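Local coordinates for lipoprotein, putative (Bacillus anthracis, PDB 4O4A), which is of unknown function but is a putative lipoprotein, probably anchored to the membrane and possibly lipid-binding, at residues Y38-A51 with K153-M166. Residues are numbered along the deposited sequence; the frame is centred on the assembly and turned at random.
Sequences YEGDLIVVYNVPGA and KMRDLMQRIQERYM
The Tyr165 ring has Val48 CG1 over one face, 4.3 Å from the ring centroid and 26° off the normal, a CH-pi contact. Arg164 CD lies over the opposite face, though both helix residues are poorly ordered. Pro49 O and the backbone of Gly50 and Ala51 approach the ring obliquely, as the type II turn 48-51 bends past it. Pro49 CG also meets the selenium of Met166 at 4.0 Å. At the far end, Tyr38 OH donates a hydrogen bond to Asp41 O and meets Lys153 CE, which comes from the opposite direction, at 3.3 Å.

Strand 40-45 and the helix segment run at 35°, axes 9.8 Å apart; Met154, Leu157 and Met158 also touch neighbouring strands of the mixed sheet, so the helix lies across one face of it. Val45 and Ile161 meet tip to tip, CG1 to CD1 at 3.9 Å, while Leu157 CD2 rests against both Val45 CG2 (3.6 Å) and Ile43 CG2 (3.7 Å). Ile43 CD1 lies against Lys153 CG at 3.6 Å. Extended to CD, the lysine bends at chi3 (-90°) and again at chi4, so CE passes beside Asp41 O and NZ hydrogen-bonds Asp68 O. The Asp41 carboxylate turns instead to a salt bridge with Arg140.

With aliphatic contacts from Ile43 to Pro49 and no hydrogen bond between the segments, cohesion is mainly apolar.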
loop_
_atom_site.group_PDB
_atom_site.type_symbol
_atom_site.label_atom_id
_atom_site.label_comp_id
_atom_site.label_asym_id
_atom_site.label_seq_id
_atom_site.Cartn_x
_atom_site.Cartn_y
_atom_site.Cartn_z
ATOM N N TYR B 38 -14.707 17.032 -10.175
ATOM C CA TYR B 38 -14.119 16.801 -8.854
ATOM C C TYR B 38 -14.869 15.814 -7.984
ATOM O O TYR B 38 -16.101 15.729 -8.007
ATOM C CB TYR B 38 -13.991 18.099 -8.079
ATOM C CG TYR B 38 -13.208 17.930 -6.793
ATOM C CD1 TYR B 38 -11.806 17.942 -6.805
ATOM C CD2 TYR B 38 -13.851 17.755 -5.573
ATOM C CE1 TYR B 38 -11.078 17.785 -5.644
ATOM C CE2 TYR B 38 -13.127 17.600 -4.409
ATOM C CZ TYR B 38 -11.741 17.620 -4.459
ATOM O OH TYR B 38 -11.020 17.470 -3.323
ATOM N N GLU B 39 -14.095 15.063 -7.215
ATOM C CA GLU B 39 -14.640 14.096 -6.295
ATOM C C GLU B 39 -13.721 14.085 -5.102
ATOM O O GLU B 39 -12.506 14.106 -5.254
ATOM C CB GLU B 39 -14.727 12.710 -6.942
ATOM C CG GLU B 39 -15.529 11.685 -6.142
ATOM C CD GLU B 39 -15.848 10.414 -6.937
ATOM O OE1 GLU B 39 -15.162 10.151 -7.954
ATOM O OE2 GLU B 39 -16.805 9.691 -6.556
ATOM N N GLY B 40 -14.295 14.099 -3.906
ATOM C CA GLY B 40 -13.487 14.030 -2.716
ATOM C C GLY B 40 -13.744 15.094 -1.690
ATOM O O GLY B 40 -14.829 15.646 -1.602
ATOM N N ASP B 41 -12.708 15.373 -0.920
ATOM C CA ASP B 41 -12.763 16.319 0.170
ATOM C C ASP B 41 -12.862 17.743 -0.299
ATOM O O ASP B 41 -12.258 18.103 -1.290
ATOM C CB ASP B 41 -11.519 16.164 1.013
ATOM C CG ASP B 41 -11.378 14.769 1.572
ATOM O OD1 ASP B 41 -12.334 14.291 2.217
ATOM O OD2 ASP B 41 -10.314 14.150 1.369
ATOM N N LEU B 42 -13.635 18.548 0.433
ATOM C CA LEU B 42 -13.828 19.950 0.126
ATOM C C LEU B 42 -13.532 20.780 1.365
ATOM O O LEU B 42 -13.894 20.407 2.491
ATOM C CB LEU B 42 -15.260 20.218 -0.311
ATOM C CG LEU B 42 -15.699 19.558 -1.601
ATOM C CD1 LEU B 42 -17.196 19.711 -1.783
ATOM C CD2 LEU B 42 -14.961 20.142 -2.781
ATOM N N ILE B 43 -12.885 21.912 1.155
ATOM C CA ILE B 43 -12.563 22.784 2.250
ATOM C C ILE B 43 -12.872 24.229 1.903
ATOM O O ILE B 43 -12.547 24.710 0.819
ATOM C CB ILE B 43 -11.085 22.672 2.638
ATOM C CG1 ILE B 43 -10.731 21.224 2.994
ATOM C CG2 ILE B 43 -10.787 23.590 3.803
ATOM C CD1 ILE B 43 -9.285 20.991 3.392
ATOM N N VAL B 44 -13.516 24.906 2.846
ATOM C CA VAL B 44 -13.823 26.314 2.713
ATOM C C VAL B 44 -13.158 26.989 3.881
ATOM O O VAL B 44 -13.323 26.549 5.025
ATOM C CB VAL B 44 -15.324 26.596 2.803
ATOM C CG1 VAL B 44 -15.578 28.084 2.610
ATOM C CG2 VAL B 44 -16.080 25.810 1.753
ATOM N N VAL B 45 -12.385 28.028 3.622
ATOM C CA VAL B 45 -11.720 28.741 4.709
ATOM C C VAL B 45 -12.170 30.179 4.673
ATOM O O VAL B 45 -12.101 30.831 3.634
ATOM C CB VAL B 45 -10.203 28.679 4.605
ATOM C CG1 VAL B 45 -9.569 29.407 5.790
ATOM C CG2 VAL B 45 -9.736 27.238 4.563
ATOM N N TYR B 46 -12.633 30.663 5.814
ATOM C CA TYR B 46 -13.153 32.014 5.917
ATOM C C TYR B 46 -12.184 32.974 6.591
ATOM O O TYR B 46 -11.137 32.581 7.120
ATOM C CB TYR B 46 -14.455 31.992 6.724
ATOM C CG TYR B 46 -15.597 31.250 6.055
ATOM C CD1 TYR B 46 -15.683 29.871 6.124
ATOM C CD2 TYR B 46 -16.597 31.941 5.385
ATOM C CE1 TYR B 46 -16.725 29.195 5.517
ATOM C CE2 TYR B 46 -17.643 31.282 4.780
ATOM C CZ TYR B 46 -17.700 29.903 4.848
ATOM O OH TYR B 46 -18.755 29.243 4.264
ATOM N N ASN B 47 -12.556 34.247 6.547
ATOM C CA ASN B 47 -11.804 35.307 7.173
ATOM C C ASN B 47 -10.360 35.386 6.687
ATOM O O ASN B 47 -9.466 35.714 7.445
ATOM C CB ASN B 47 -11.842 35.133 8.684
ATOM C CG ASN B 47 -11.433 36.380 9.414
ATOM O OD1 ASN B 47 -11.730 37.495 8.983
ATOM N ND2 ASN B 47 -10.758 36.206 10.532
ATOM N N VAL B 48 -10.149 35.098 5.410
ATOM C CA VAL B 48 -8.825 35.184 4.814
ATOM C C VAL B 48 -8.703 36.558 4.161
ATOM O O VAL B 48 -9.347 36.827 3.145
ATOM C CB VAL B 48 -8.627 34.102 3.752
ATOM C CG1 VAL B 48 -7.248 34.213 3.114
ATOM C CG2 VAL B 48 -8.820 32.730 4.370
ATOM N N PRO B 49 -7.872 37.431 4.729
ATOM C CA PRO B 49 -7.756 38.774 4.167
ATOM C C PRO B 49 -7.108 38.770 2.791
ATOM O O PRO B 49 -6.165 38.017 2.552
ATOM C CB PRO B 49 -6.869 39.505 5.179
ATOM C CG PRO B 49 -6.045 38.423 5.800
ATOM C CD PRO B 49 -6.900 37.191 5.807
ATOM N N GLY B 50 -7.620 39.611 1.898
ATOM C CA GLY B 50 -7.107 39.696 0.536
ATOM C C GLY B 50 -7.918 38.815 -0.388
ATOM O O GLY B 50 -7.974 39.052 -1.593
ATOM N N ALA B 51 -8.562 37.797 0.174
ATOM C CA ALA B 51 -9.393 36.902 -0.617
ATOM C C ALA B 51 -10.688 37.596 -1.000
ATOM O O ALA B 51 -11.074 38.601 -0.407
ATOM C CB ALA B 51 -9.697 35.637 0.156
ATOM N N LYS B 153 -4.860 17.757 3.092
ATOM C CA LYS B 153 -5.370 18.801 2.210
ATOM C C LYS B 153 -5.415 20.135 2.952
ATOM O O LYS B 153 -5.040 21.166 2.397
ATOM C CB LYS B 153 -6.752 18.432 1.665
ATOM C CG LYS B 153 -7.371 19.511 0.785
ATOM C CD LYS B 153 -8.754 19.142 0.239
ATOM C CE LYS B 153 -8.721 18.425 -1.100
ATOM N NZ LYS B 153 -8.274 19.352 -2.164
HETATM N N MSE B 154 -5.858 20.092 4.209
HETATM C CA MSE B 154 -5.965 21.281 5.053
HETATM C C MSE B 154 -4.598 21.808 5.402
HETATM O O MSE B 154 -4.331 23.012 5.339
HETATM C CB MSE B 154 -6.725 20.900 6.330
HETATM C CG MSE B 154 -6.783 22.027 7.361
HETATM SE SE MSE B 154 -7.709 23.622 6.644
HETATM C CE MSE B 154 -9.486 23.255 7.317
ATOM N N ARG B 155 -3.727 20.901 5.792
ATOM C CA ARG B 155 -2.380 21.250 6.153
ATOM C C ARG B 155 -1.756 22.034 5.013
ATOM O O ARG B 155 -1.209 23.102 5.235
ATOM C CB ARG B 155 -1.583 19.977 6.405
ATOM C CG ARG B 155 -0.270 20.225 7.087
ATOM C CD ARG B 155 0.491 18.919 7.403
ATOM N NE ARG B 155 -0.397 17.888 7.876
ATOM C CZ ARG B 155 -0.558 16.678 7.341
ATOM N NH1 ARG B 155 0.184 16.241 6.326
ATOM N NH2 ARG B 155 -1.430 15.858 7.896
ATOM N N ASP B 156 -1.880 21.515 3.791
ATOM C CA ASP B 156 -1.310 22.157 2.611
ATOM C C ASP B 156 -2.006 23.455 2.268
ATOM O O ASP B 156 -1.361 24.415 1.862
ATOM C CB ASP B 156 -1.356 21.219 1.403
ATOM C CG ASP B 156 -0.515 19.956 1.600
ATOM O OD1 ASP B 156 0.436 19.969 2.418
ATOM O OD2 ASP B 156 -0.796 18.941 0.924
ATOM N N LEU B 157 -3.315 23.497 2.443
ATOM C CA LEU B 157 -4.077 24.698 2.121
ATOM C C LEU B 157 -3.701 25.852 3.027
ATOM O O LEU B 157 -3.595 26.986 2.572
ATOM C CB LEU B 157 -5.577 24.433 2.226
ATOM C CG LEU B 157 -6.480 25.647 1.986
ATOM C CD1 LEU B 157 -6.218 26.286 0.629
ATOM C CD2 LEU B 157 -7.941 25.274 2.126
HETATM N N MSE B 158 -3.506 25.572 4.312
HETATM C CA MSE B 158 -3.127 26.618 5.257
HETATM C C MSE B 158 -1.799 27.200 4.881
HETATM O O MSE B 158 -1.595 28.411 4.981
HETATM C CB MSE B 158 -3.095 26.066 6.660
HETATM C CG MSE B 158 -4.521 25.865 7.144
HETATM SE SE MSE B 158 -5.637 27.488 7.209
HETATM C CE MSE B 158 -4.365 28.588 8.214
ATOM N N GLN B 159 -0.891 26.354 4.423
ATOM C CA GLN B 159 0.402 26.822 4.011
ATOM C C GLN B 159 0.258 27.714 2.785
ATOM O O GLN B 159 0.870 28.777 2.738
ATOM C CB GLN B 159 1.333 25.652 3.725
ATOM C CG GLN B 159 2.743 26.070 3.366
ATOM C CD GLN B 159 3.668 24.896 3.353
ATOM O OE1 GLN B 159 4.740 24.907 3.985
ATOM N NE2 GLN B 159 3.245 23.846 2.682
ATOM N N ARG B 160 -0.524 27.278 1.794
ATOM C CA ARG B 160 -0.737 28.092 0.590
ATOM C C ARG B 160 -1.323 29.433 0.969
ATOM O O ARG B 160 -0.976 30.448 0.375
ATOM C CB ARG B 160 -1.603 27.421 -0.511
ATOM C CG ARG B 160 -0.857 26.366 -1.319
ATOM C CD ARG B 160 -1.571 25.959 -2.627
ATOM N NE ARG B 160 -3.031 25.743 -2.519
ATOM C CZ ARG B 160 -3.610 24.623 -2.065
ATOM N NH1 ARG B 160 -4.939 24.531 -2.035
ATOM N NH2 ARG B 160 -2.874 23.597 -1.629
ATOM N N ILE B 161 -2.206 29.434 1.965
ATOM C CA ILE B 161 -2.824 30.666 2.444
ATOM C C ILE B 161 -1.796 31.598 3.071
ATOM O O ILE B 161 -1.669 32.752 2.673
ATOM C CB ILE B 161 -3.945 30.378 3.464
ATOM C CG1 ILE B 161 -5.166 29.798 2.741
ATOM C CG2 ILE B 161 -4.357 31.656 4.182
ATOM C CD1 ILE B 161 -6.291 29.378 3.660
ATOM N N GLN B 162 -1.062 31.095 4.052
ATOM C CA GLN B 162 -0.046 31.894 4.718
ATOM C C GLN B 162 0.973 32.466 3.728
ATOM O O GLN B 162 1.326 33.642 3.794
ATOM C CB GLN B 162 0.592 31.071 5.841
ATOM C CG GLN B 162 -0.302 30.987 7.082
ATOM C CD GLN B 162 0.027 32.023 8.155
ATOM O OE1 GLN B 162 1.185 32.404 8.340
ATOM N NE2 GLN B 162 -0.982 32.433 8.910
ATOM N N GLU B 163 1.384 31.649 2.776
ATOM C CA GLU B 163 2.366 32.030 1.782
ATOM C C GLU B 163 1.825 33.061 0.767
ATOM O O GLU B 163 2.375 34.141 0.647
ATOM C CB GLU B 163 2.900 30.708 1.191
ATOM C CG GLU B 163 3.909 30.670 0.043
ATOM C CD GLU B 163 4.451 29.252 -0.206
ATOM O OE1 GLU B 163 4.080 28.316 0.535
ATOM O OE2 GLU B 163 5.261 29.063 -1.143
ATOM N N ARG B 164 0.710 32.771 0.110
ATOM C CA ARG B 164 0.135 33.681 -0.890
ATOM C C ARG B 164 -0.508 34.932 -0.303
ATOM O O ARG B 164 -0.249 36.042 -0.768
ATOM C CB ARG B 164 -0.913 32.934 -1.745
ATOM C CG ARG B 164 -1.327 33.664 -3.029
ATOM C CD ARG B 164 -2.199 34.892 -2.822
ATOM N NE ARG B 164 -2.464 35.600 -4.071
ATOM C CZ ARG B 164 -3.392 35.267 -4.969
ATOM N NH1 ARG B 164 -4.159 34.190 -4.802
ATOM N NH2 ARG B 164 -3.537 36.007 -6.064
ATOM N N TYR B 165 -1.329 34.778 0.725
ATOM C CA TYR B 165 -2.073 35.924 1.239
ATOM C C TYR B 165 -1.355 36.697 2.335
ATOM O O TYR B 165 -1.778 37.806 2.653
ATOM C CB TYR B 165 -3.511 35.512 1.642
ATOM C CG TYR B 165 -4.361 35.053 0.471
ATOM C CD1 TYR B 165 -4.577 33.694 0.221
ATOM C CD2 TYR B 165 -4.944 35.974 -0.389
ATOM C CE1 TYR B 165 -5.360 33.276 -0.845
ATOM C CE2 TYR B 165 -5.723 35.564 -1.454
ATOM C CZ TYR B 165 -5.928 34.219 -1.677
ATOM O OH TYR B 165 -6.697 33.834 -2.745
HETATM N N MSE B 166 -0.249 36.190 2.877
HETATM C CA MSE B 166 0.409 36.973 3.936
HETATM C C MSE B 166 1.847 36.787 4.333
HETATM O O MSE B 166 2.208 37.313 5.370
HETATM C CB MSE B 166 -0.512 36.880 5.196
HETATM C CG MSE B 166 -1.161 35.533 5.607
HETATM SE SE MSE B 166 -3.064 35.829 6.061
HETATM C CE MSE B 166 -2.749 36.872 7.697
#